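Local coordinates for DUF2666 domain-containing protein (PDB 3V68) that is of unknown function but probably binds double-stranded DNA, at residues 29-34 against 218-223; 141-146 against 179-184. All coordinates share one frame; numbering follows the deposited sequence.

Overall arrangement
From the N terminus the chain forms strands 5-12 and 15-20 and then helix 26-43, which carries residues 29-34. It runs on through several helices to strands 136-143 and 146-153. Interaction 2 closes a short loop there, joining the turn between these strands to the C-terminal end of helix 160-181. Interaction 1 closes the much longer loop from helix 26-43 to the start of helix 219-231, so interaction 2 is nested inside it. Their centres lie about 12 Å apart. They touch where Ile29 and Leu33 pack on Phe181, Ile29 on Tyr143, and Phe220 on Ala182.

Interaction 1: residues 29-34 against 218-223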
ATOM      1  N   ILE A  29       7.015  -8.518 -15.423  1.00 12.61           N
ATOM      2  CA  ILE A  29       6.869  -8.906 -14.023  1.00 11.82           C
ATOM      3  C   ILE A  29       6.690  -7.669 -13.147  1.00 11.39           C
ATOM      4  O   ILE A  29       5.787  -7.628 -12.305  1.00 10.84           O
ATOM      5  CB  ILE A  29       8.036  -9.793 -13.527  1.00 11.86           C
ATOM      6  CG1 ILE A  29       8.036 -11.121 -14.298  1.00 12.01           C
ATOM      7  CG2 ILE A  29       7.918 -10.037 -12.018  1.00 11.11           C
ATOM      8  CD1 ILE A  29       9.299 -11.952 -14.114  1.00 11.62           C
ATOM      9  N   ALA A  30       7.524  -6.655 -13.367  1.00 11.23           N
ATOM     10  CA  ALA A  30       7.423  -5.413 -12.602  1.00 11.11           C
ATOM     11  C   ALA A  30       6.086  -4.706 -12.834  1.00 11.04           C
ATOM     12  O   ALA A  30       5.503  -4.170 -11.893  1.00 10.88           O
ATOM     13  CB  ALA A  30       8.597  -4.485 -12.908  1.00 11.19           C
ATOM     14  N   MET A  31       5.603  -4.721 -14.074  0.50 11.01           N
ATOM     15  CA  MET A  31       4.319  -4.102 -14.394  0.50 10.91           C
ATOM     16  C   MET A  31       3.144  -4.860 -13.777  0.50 10.75           C
ATOM     17  O   MET A  31       2.182  -4.247 -13.315  0.50 10.85           O
ATOM     18  CB  MET A  31       4.151  -3.945 -15.907  0.50 10.95           C
ATOM     19  CG  MET A  31       5.051  -2.870 -16.500  0.50 11.32           C
ATOM     20  SD  MET A  31       4.807  -1.257 -15.727  0.50 12.08           S
ATOM     21  CE  MET A  31       3.150  -0.873 -16.292  0.50 12.70           C
ATOM     22  N   PHE A  32       3.237  -6.189 -13.759  1.00 10.52           N
ATOM     23  CA  PHE A  32       2.241  -7.030 -13.093  1.00 10.12           C
ATOM     24  C   PHE A  32       2.186  -6.724 -11.594  1.00  9.66           C
ATOM     25  O   PHE A  32       1.103  -6.487 -11.042  1.00  9.56           O
ATOM     26  CB  PHE A  32       2.549  -8.515 -13.316  1.00 10.51           C
ATOM     27  CG  PHE A  32       1.743  -9.444 -12.439  1.00 11.06           C
ATOM     28  CD1 PHE A  32       0.438  -9.787 -12.777  1.00 12.37           C
ATOM     29  CD2 PHE A  32       2.292  -9.967 -11.270  1.00 11.58           C
ATOM     30  CE1 PHE A  32      -0.307 -10.650 -11.961  1.00 12.56           C
ATOM     31  CE2 PHE A  32       1.550 -10.825 -10.450  1.00 12.45           C
ATOM     32  CZ  PHE A  32       0.256 -11.169 -10.799  1.00 12.52           C
ATOM     33  N   LEU A  33       3.350  -6.702 -10.947  1.00  9.52           N
ATOM     34  CA  LEU A  33       3.398  -6.447  -9.510  1.00  9.57           C
ATOM     35  C   LEU A  33       2.938  -5.033  -9.167  1.00  9.41           C
ATOM     36  O   LEU A  33       2.307  -4.817  -8.130  1.00  9.48           O
ATOM     37  CB  LEU A  33       4.803  -6.692  -8.961  1.00  9.19           C
ATOM     38  CG  LEU A  33       5.323  -8.133  -8.979  1.00 10.14           C
ATOM     39  CD1 LEU A  33       6.798  -8.137  -8.603  1.00  9.97           C
ATOM     40  CD2 LEU A  33       4.505  -9.035  -8.061  1.00 12.00           C
ATOM     41  N   SER A  34       3.254  -4.087 -10.051  1.00  9.49           N
ATOM     42  CA  SER A  34       2.805  -2.701  -9.933  1.00  9.46           C
ATOM     43  C   SER A  34       1.284  -2.637  -9.936  1.00  9.36           C
ATOM     44  O   SER A  34       0.676  -2.016  -9.064  1.00  9.71           O
ATOM     45  CB  SER A  34       3.352  -1.869 -11.096  1.00  9.36           C
ATOM     46  OG  SER A  34       4.746  -1.665 -10.969  1.00 10.20           O
ATOM     47  N   ASN A 218      14.308   6.554 -12.716  1.00 20.11           N
ATOM     48  CA  ASN A 218      13.234   6.131 -13.604  1.00 19.67           C
ATOM     49  C   ASN A 218      11.902   5.957 -12.880  1.00 19.21           C
ATOM     50  O   ASN A 218      11.799   6.208 -11.670  1.00 18.91           O
ATOM     51  CB  ASN A 218      13.616   4.862 -14.376  1.00 19.71           C
ATOM     52  CG  ASN A 218      13.807   3.646 -13.481  1.00 19.94           C
ATOM     53  OD1 ASN A 218      13.164   3.491 -12.434  1.00 19.36           O
ATOM     54  ND2 ASN A 218      14.681   2.753 -13.913  1.00 21.10           N
ATOM     55  N   GLU A 219      10.895   5.506 -13.623  1.00 18.97           N
ATOM     56  CA  GLU A 219       9.530   5.421 -13.115  1.00 18.53           C
ATOM     57  C   GLU A 219       9.397   4.560 -11.859  1.00 17.74           C
ATOM     58  O   GLU A 219       8.558   4.844 -11.015  1.00 17.62           O
ATOM     59  CB  GLU A 219       8.551   4.957 -14.206  1.00 19.10           C
ATOM     60  CG  GLU A 219       8.769   3.540 -14.728  1.00 21.83           C
ATOM     61  CD  GLU A 219       7.915   3.210 -15.947  1.00 25.58           C
ATOM     62  OE1 GLU A 219       6.748   3.655 -16.018  1.00 27.91           O
ATOM     63  OE2 GLU A 219       8.419   2.494 -16.837  1.00 27.43           O
ATOM     64  N   PHE A 220      10.213   3.516 -11.734  1.00 16.35           N
ATOM     65  CA  PHE A 220      10.138   2.661 -10.548  1.00 15.38           C
ATOM     66  C   PHE A 220      10.909   3.233  -9.374  1.00 14.81           C
ATOM     67  O   PHE A 220      10.407   3.258  -8.243  1.00 14.45           O
ATOM     68  CB  PHE A 220      10.576   1.236 -10.879  1.00 15.54           C
ATOM     69  CG  PHE A 220       9.678   0.568 -11.870  1.00 15.02           C
ATOM     70  CD1 PHE A 220       8.420   0.106 -11.482  1.00 15.71           C
ATOM     71  CD2 PHE A 220      10.062   0.436 -13.200  1.00 17.38           C
ATOM     72  CE1 PHE A 220       7.570  -0.495 -12.404  1.00 16.37           C
ATOM     73  CE2 PHE A 220       9.212  -0.165 -14.131  1.00 18.10           C
ATOM     74  CZ  PHE A 220       7.968  -0.630 -13.729  1.00 18.11           C
ATOM     75  N   GLU A 221      12.115   3.720  -9.650  1.00 14.28           N
ATOM     76  CA  GLU A 221      12.970   4.310  -8.626  1.00 13.75           C
ATOM     77  C   GLU A 221      12.315   5.473  -7.873  1.00 13.25           C
ATOM     78  O   GLU A 221      12.523   5.618  -6.666  1.00 13.15           O
ATOM     79  CB  GLU A 221      14.299   4.761  -9.234  1.00 14.23           C
ATOM     80  CG  GLU A 221      15.182   3.616  -9.714  1.00 16.34           C
ATOM     81  CD  GLU A 221      16.323   4.084 -10.606  1.00 18.84           C
ATOM     82  OE1 GLU A 221      16.154   5.077 -11.340  1.00 20.87           O
ATOM     83  OE2 GLU A 221      17.394   3.453 -10.585  1.00 21.42           O
ATOM     84  N   VAL A 222      11.526   6.286  -8.578  1.00 12.55           N
ATOM     85  CA  VAL A 222      10.855   7.432  -7.948  1.00 11.85           C
ATOM     86  C   VAL A 222       9.781   7.038  -6.929  1.00 11.32           C
ATOM     87  O   VAL A 222       9.561   7.769  -5.971  1.00 10.91           O
ATOM     88  CB  VAL A 222      10.297   8.464  -8.968  1.00 12.19           C
ATOM     89  CG1 VAL A 222      11.427   9.029  -9.827  1.00 12.35           C
ATOM     90  CG2 VAL A 222       9.175   7.860  -9.818  1.00 12.81           C
ATOM     91  N   ARG A 223       9.129   5.890  -7.132  1.00 10.93           N
ATOM     92  CA  ARG A 223       8.160   5.376  -6.151  1.00 10.48           C
ATOM     93  C   ARG A 223       8.828   5.061  -4.818  1.00  9.96           C
ATOM     94  O   ARG A 223       8.228   5.249  -3.759  1.00 10.62           O
ATOM     95  CB  ARG A 223       7.435   4.121  -6.660  1.00 10.57           C
ATOM     96  CG  ARG A 223       6.141   4.386  -7.413  1.00 11.59           C
ATOM     97  CD  ARG A 223       6.421   4.938  -8.800  1.00 12.43           C
ATOM     98  NE  ARG A 223       5.199   5.399  -9.444  1.00 11.64           N
ATOM     99  CZ  ARG A 223       5.151   6.005 -10.625  1.00 13.48           C
ATOM    100  NH1 ARG A 223       6.260   6.231 -11.321  1.00 14.78           N
ATOM    101  NH2 ARG A 223       3.976   6.389 -11.109  1.00 16.15           N
TER
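Ala30 O, one turn before Ser34 and beside the ring of Phe220, accepts two bonds from Ser34. The backbone Ser34 N gives the ordinary helical bond. Ser34 OG adds a second, at 2.8 Å from Ala30 O, and the two donors reach that oxygen from opposite faces of its carbonyl plane. Ser34 OG lies anti to its carbonyl carbon (chi1 -71°), folded back along the helix. Ser34 OG also meets the rim of Phe220, in the plane of the ring, 3.4 Å from CE1.

Phe220 makes nearly all of the contact on the other side. Its ring reaches across from helix 219-231 to helix 26-43, and the two segment axes stay 12.7 Å apart. Ala30 CB approaches the ring obliquely, 4.0 Å from Phe220 CZ. In the conformer given, one of two, Met31 bends at chi2 and chi3, which brings SD 3.8 Å from Phe220 CZ, a Met-aromatic contact at the ring edge. Ile178 of helix 160-181 touches both Phe220 and Ser34.

The N terminus of the helix that carries Phe220 is closed by a capping box. Asn218 OD1 accepts from Glu221 N at 3.0 Å, and Glu221 OE1 accepts from Asn218 N at 2.7 Å.

No hydrogen bond joins the segments, so this buried junction between helix 26-43 and the start of helix 219-231 rests on packing, mainly of Ala30 and Ser34 on Phe220, with sulfur-aromatic contact in that Met31 conformer.

Interaction 2: residues 141-146 against 179-184; sequences ARYGSW and KDFADV
Aromatic packing joins the two segments, with Phe181 set against both Trp146 and Tyr143. Phe181 and Trp146 form an offset edge-to-face pair. The edge of Phe181 points at one face of the indole, with ring planes at 62° and a centroid separation of 5.4 Å from the six-membered ring of Trp146 to the ring of Phe181. Phe181 CZ lies 3.8 Å from Trp146 CE3, and Phe181 CE1 sits over the outer part of that face. Ala141 CB packs on the opposite face of the indole, so the ring is sandwiched. Trp146 has CG anti to the backbone N (chi1 176°), which swings the indole toward the helix end. Lys177 makes a cation-pi contact with it.

Apolar contact continues on Tyr143. Its CD2 meets Phe181 CE2 at 3.8 Å, the phenylalanine again using its rim while approaching the tyrosine ring obliquely. Phe24 meets the tyrosine ring nearly parallel. Asn26 of helix 26-43 also touches Phe181.

Backbone hydrogen bonds shape each side separately. Tyr143 to Trp146 is a type II' beta turn at the tip of a hairpin, closed by Trp146 N to Tyr143 O at 3.0 Å and by Tyr143 N to Trp146 O. Helix 160-181 ends in a Schellman motif with Asp183 at the C-prime position. Its outer bond runs from Val184 N to Lys179 O, 2.8 Å.

Replacing Phe181 by an alanine would probably open a gap beside Trp146 and Tyr143 and leave the indole without its edge-to-face partner.

With no polar bond between the segments, hairpin tip and helix end are held mainly by ring packing, probably with a weak C-H to pi attraction between the Phe181 edge and the Trp146 face.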
ATOM      1  N   ALA A 141       2.834 -16.854  -6.894  1.00 14.77           N
ATOM      2  CA  ALA A 141       4.050 -16.549  -7.627  1.00 15.56           C
ATOM      3  C   ALA A 141       5.082 -17.645  -7.452  1.00 16.44           C
ATOM      4  O   ALA A 141       5.405 -18.030  -6.326  1.00 16.21           O
ATOM      5  CB  ALA A 141       4.624 -15.210  -7.168  1.00 15.50           C
ATOM      6  N   ARG A 142       5.580 -18.158  -8.572  1.00 17.68           N
ATOM      7  CA  ARG A 142       6.792 -18.962  -8.567  1.00 19.51           C
ATOM      8  C   ARG A 142       7.647 -18.590  -9.772  1.00 19.96           C
ATOM      9  O   ARG A 142       7.230 -18.753 -10.922  1.00 20.12           O
ATOM     10  CB  ARG A 142       6.486 -20.461  -8.553  1.00 19.62           C
ATOM     11  CG  ARG A 142       7.689 -21.321  -8.128  1.00 22.04           C
ATOM     12  CD  ARG A 142       8.617 -21.654  -9.298  1.00 25.03           C
ATOM     13  NE  ARG A 142       9.907 -22.179  -8.849  1.00 27.64           N
ATOM     14  CZ  ARG A 142      10.748 -22.878  -9.607  1.00 29.14           C
ATOM     15  NH1 ARG A 142      10.448 -23.158 -10.871  1.00 30.55           N
ATOM     16  NH2 ARG A 142      11.896 -23.306  -9.097  1.00 29.68           N
ATOM     17  N   TYR A 143       8.840 -18.077  -9.491  1.00 20.89           N
ATOM     18  CA  TYR A 143       9.777 -17.680 -10.531  1.00 21.82           C
ATOM     19  C   TYR A 143      11.193 -17.782  -9.987  1.00 22.10           C
ATOM     20  O   TYR A 143      11.560 -17.074  -9.047  1.00 22.15           O
ATOM     21  CB  TYR A 143       9.480 -16.257 -11.018  1.00 22.00           C
ATOM     22  CG  TYR A 143      10.244 -15.877 -12.265  1.00 23.39           C
ATOM     23  CD1 TYR A 143       9.955 -16.477 -13.488  1.00 24.85           C
ATOM     24  CD2 TYR A 143      11.258 -14.921 -12.224  1.00 24.41           C
ATOM     25  CE1 TYR A 143      10.657 -16.140 -14.639  1.00 25.80           C
ATOM     26  CE2 TYR A 143      11.964 -14.575 -13.374  1.00 25.97           C
ATOM     27  CZ  TYR A 143      11.657 -15.191 -14.575  1.00 26.03           C
ATOM     28  OH  TYR A 143      12.341 -14.863 -15.721  1.00 27.71           O
ATOM     29  N   GLY A 144      11.983 -18.669 -10.587  1.00 22.65           N
ATOM     30  CA  GLY A 144      13.302 -18.991 -10.063  1.00 22.72           C
ATOM     31  C   GLY A 144      13.172 -19.559  -8.664  1.00 22.73           C
ATOM     32  O   GLY A 144      12.355 -20.448  -8.420  1.00 23.17           O
ATOM     33  N   SER A 145      13.956 -19.019  -7.737  1.00 22.64           N
ATOM     34  CA  SER A 145      13.904 -19.448  -6.342  1.00 22.40           C
ATOM     35  C   SER A 145      12.840 -18.694  -5.538  1.00 21.63           C
ATOM     36  O   SER A 145      12.631 -18.981  -4.360  1.00 22.30           O
ATOM     37  CB  SER A 145      15.279 -19.297  -5.684  1.00 22.72           C
ATOM     38  OG  SER A 145      15.719 -17.951  -5.717  1.00 24.17           O
ATOM     39  N   TRP A 146      12.168 -17.741  -6.183  1.00 20.28           N
ATOM     40  CA  TRP A 146      11.151 -16.915  -5.532  1.00 18.86           C
ATOM     41  C   TRP A 146       9.766 -17.556  -5.598  1.00 18.31           C
ATOM     42  O   TRP A 146       9.210 -17.753  -6.682  1.00 18.06           O
ATOM     43  CB  TRP A 146      11.127 -15.511  -6.160  1.00 18.99           C
ATOM     44  CG  TRP A 146      10.043 -14.601  -5.634  1.00 17.75           C
ATOM     45  CD1 TRP A 146       9.853 -14.215  -4.339  1.00 18.52           C
ATOM     46  CD2 TRP A 146       9.023 -13.946  -6.403  1.00 17.25           C
ATOM     47  NE1 TRP A 146       8.769 -13.370  -4.251  1.00 17.70           N
ATOM     48  CE2 TRP A 146       8.240 -13.192  -5.501  1.00 16.98           C
ATOM     49  CE3 TRP A 146       8.689 -13.933  -7.764  1.00 17.01           C
ATOM     50  CZ2 TRP A 146       7.145 -12.425  -5.918  1.00 16.46           C
ATOM     51  CZ3 TRP A 146       7.598 -13.172  -8.180  1.00 17.46           C
ATOM     52  CH2 TRP A 146       6.842 -12.425  -7.256  1.00 17.30           C
ATOM     53  N   LYS A 179      11.359  -3.710  -6.667  0.50 13.70           N
ATOM     54  CA  LYS A 179      12.731  -3.209  -6.663  0.50 14.13           C
ATOM     55  C   LYS A 179      13.784  -4.260  -7.054  0.50 14.73           C
ATOM     56  O   LYS A 179      14.889  -3.904  -7.465  0.50 14.89           O
ATOM     57  CB  LYS A 179      13.079  -2.525  -5.335  0.50 14.40           C
ATOM     58  CG  LYS A 179      12.460  -3.142  -4.104  0.50 13.56           C
ATOM     59  CD  LYS A 179      13.031  -2.506  -2.842  0.50 13.46           C
ATOM     60  CE  LYS A 179      12.568  -3.235  -1.590  0.50 12.68           C
ATOM     61  NZ  LYS A 179      13.100  -4.631  -1.493  0.50 13.66           N
ATOM     62  N   ASP A 180      13.435  -5.540  -6.939  1.00 15.05           N
ATOM     63  CA  ASP A 180      14.301  -6.630  -7.411  1.00 15.87           C
ATOM     64  C   ASP A 180      14.207  -6.795  -8.926  1.00 16.12           C
ATOM     65  O   ASP A 180      15.232  -6.896  -9.614  1.00 16.69           O
ATOM     66  CB  ASP A 180      13.949  -7.955  -6.728  1.00 16.24           C
ATOM     67  CG  ASP A 180      14.293  -7.967  -5.246  1.00 18.29           C
ATOM     68  OD1 ASP A 180      15.188  -7.205  -4.820  1.00 20.02           O
ATOM     69  OD2 ASP A 180      13.672  -8.760  -4.504  1.00 20.13           O
ATOM     70  N   PHE A 181      12.981  -6.826  -9.439  1.00 16.23           N
ATOM     71  CA  PHE A 181      12.763  -7.011 -10.871  1.00 16.09           C
ATOM     72  C   PHE A 181      13.125  -5.784 -11.693  1.00 16.54           C
ATOM     73  O   PHE A 181      13.509  -5.909 -12.856  1.00 17.75           O
ATOM     74  CB  PHE A 181      11.334  -7.482 -11.151  1.00 15.67           C
ATOM     75  CG  PHE A 181      11.089  -8.892 -10.715  1.00 14.23           C
ATOM     76  CD1 PHE A 181      10.396  -9.170  -9.544  1.00 13.61           C
ATOM     77  CD2 PHE A 181      11.598  -9.950 -11.457  1.00 14.51           C
ATOM     78  CE1 PHE A 181      10.190 -10.486  -9.134  1.00 13.10           C
ATOM     79  CE2 PHE A 181      11.399 -11.265 -11.054  1.00 14.05           C
ATOM     80  CZ  PHE A 181      10.695 -11.532  -9.890  1.00 14.55           C
ATOM     81  N   ALA A 182      13.031  -4.605 -11.083  1.00 16.44           N
ATOM     82  CA  ALA A 182      13.412  -3.369 -11.756  1.00 16.49           C
ATOM     83  C   ALA A 182      14.824  -2.882 -11.388  1.00 16.52           C
ATOM     84  O   ALA A 182      15.226  -1.786 -11.787  1.00 17.09           O
ATOM     85  CB  ALA A 182      12.374  -2.286 -11.501  1.00 16.14           C
ATOM     86  N   ASP A 183      15.577  -3.704 -10.657  1.00 16.83           N
ATOM     87  CA  ASP A 183      16.947  -3.350 -10.222  1.00 16.63           C
ATOM     88  C   ASP A 183      17.025  -1.939  -9.629  1.00 16.71           C
ATOM     89  O   ASP A 183      17.840  -1.117 -10.059  1.00 16.88           O
ATOM     90  CB  ASP A 183      17.959  -3.485 -11.371  1.00 17.01           C
ATOM     91  CG  ASP A 183      18.275  -4.925 -11.723  1.00 17.47           C
ATOM     92  OD1 ASP A 183      18.951  -5.135 -12.752  1.00 18.41           O
ATOM     93  OD2 ASP A 183      17.869  -5.842 -10.979  1.00 18.41           O
ATOM     94  N   VAL A 184      16.154  -1.663  -8.662  1.00 16.07           N
ATOM     95  CA  VAL A 184      16.160  -0.388  -7.949  1.00 15.73           C
ATOM     96  C   VAL A 184      17.219  -0.460  -6.851  1.00 15.72           C
ATOM     97  O   VAL A 184      17.188  -1.364  -6.013  1.00 16.04           O
ATOM     98  CB  VAL A 184      14.770  -0.086  -7.326  1.00 15.27           C
ATOM     99  CG1 VAL A 184      14.828   1.108  -6.380  1.00 15.27           C
ATOM    100  CG2 VAL A 184      13.710   0.134  -8.412  1.00 15.49           C
TER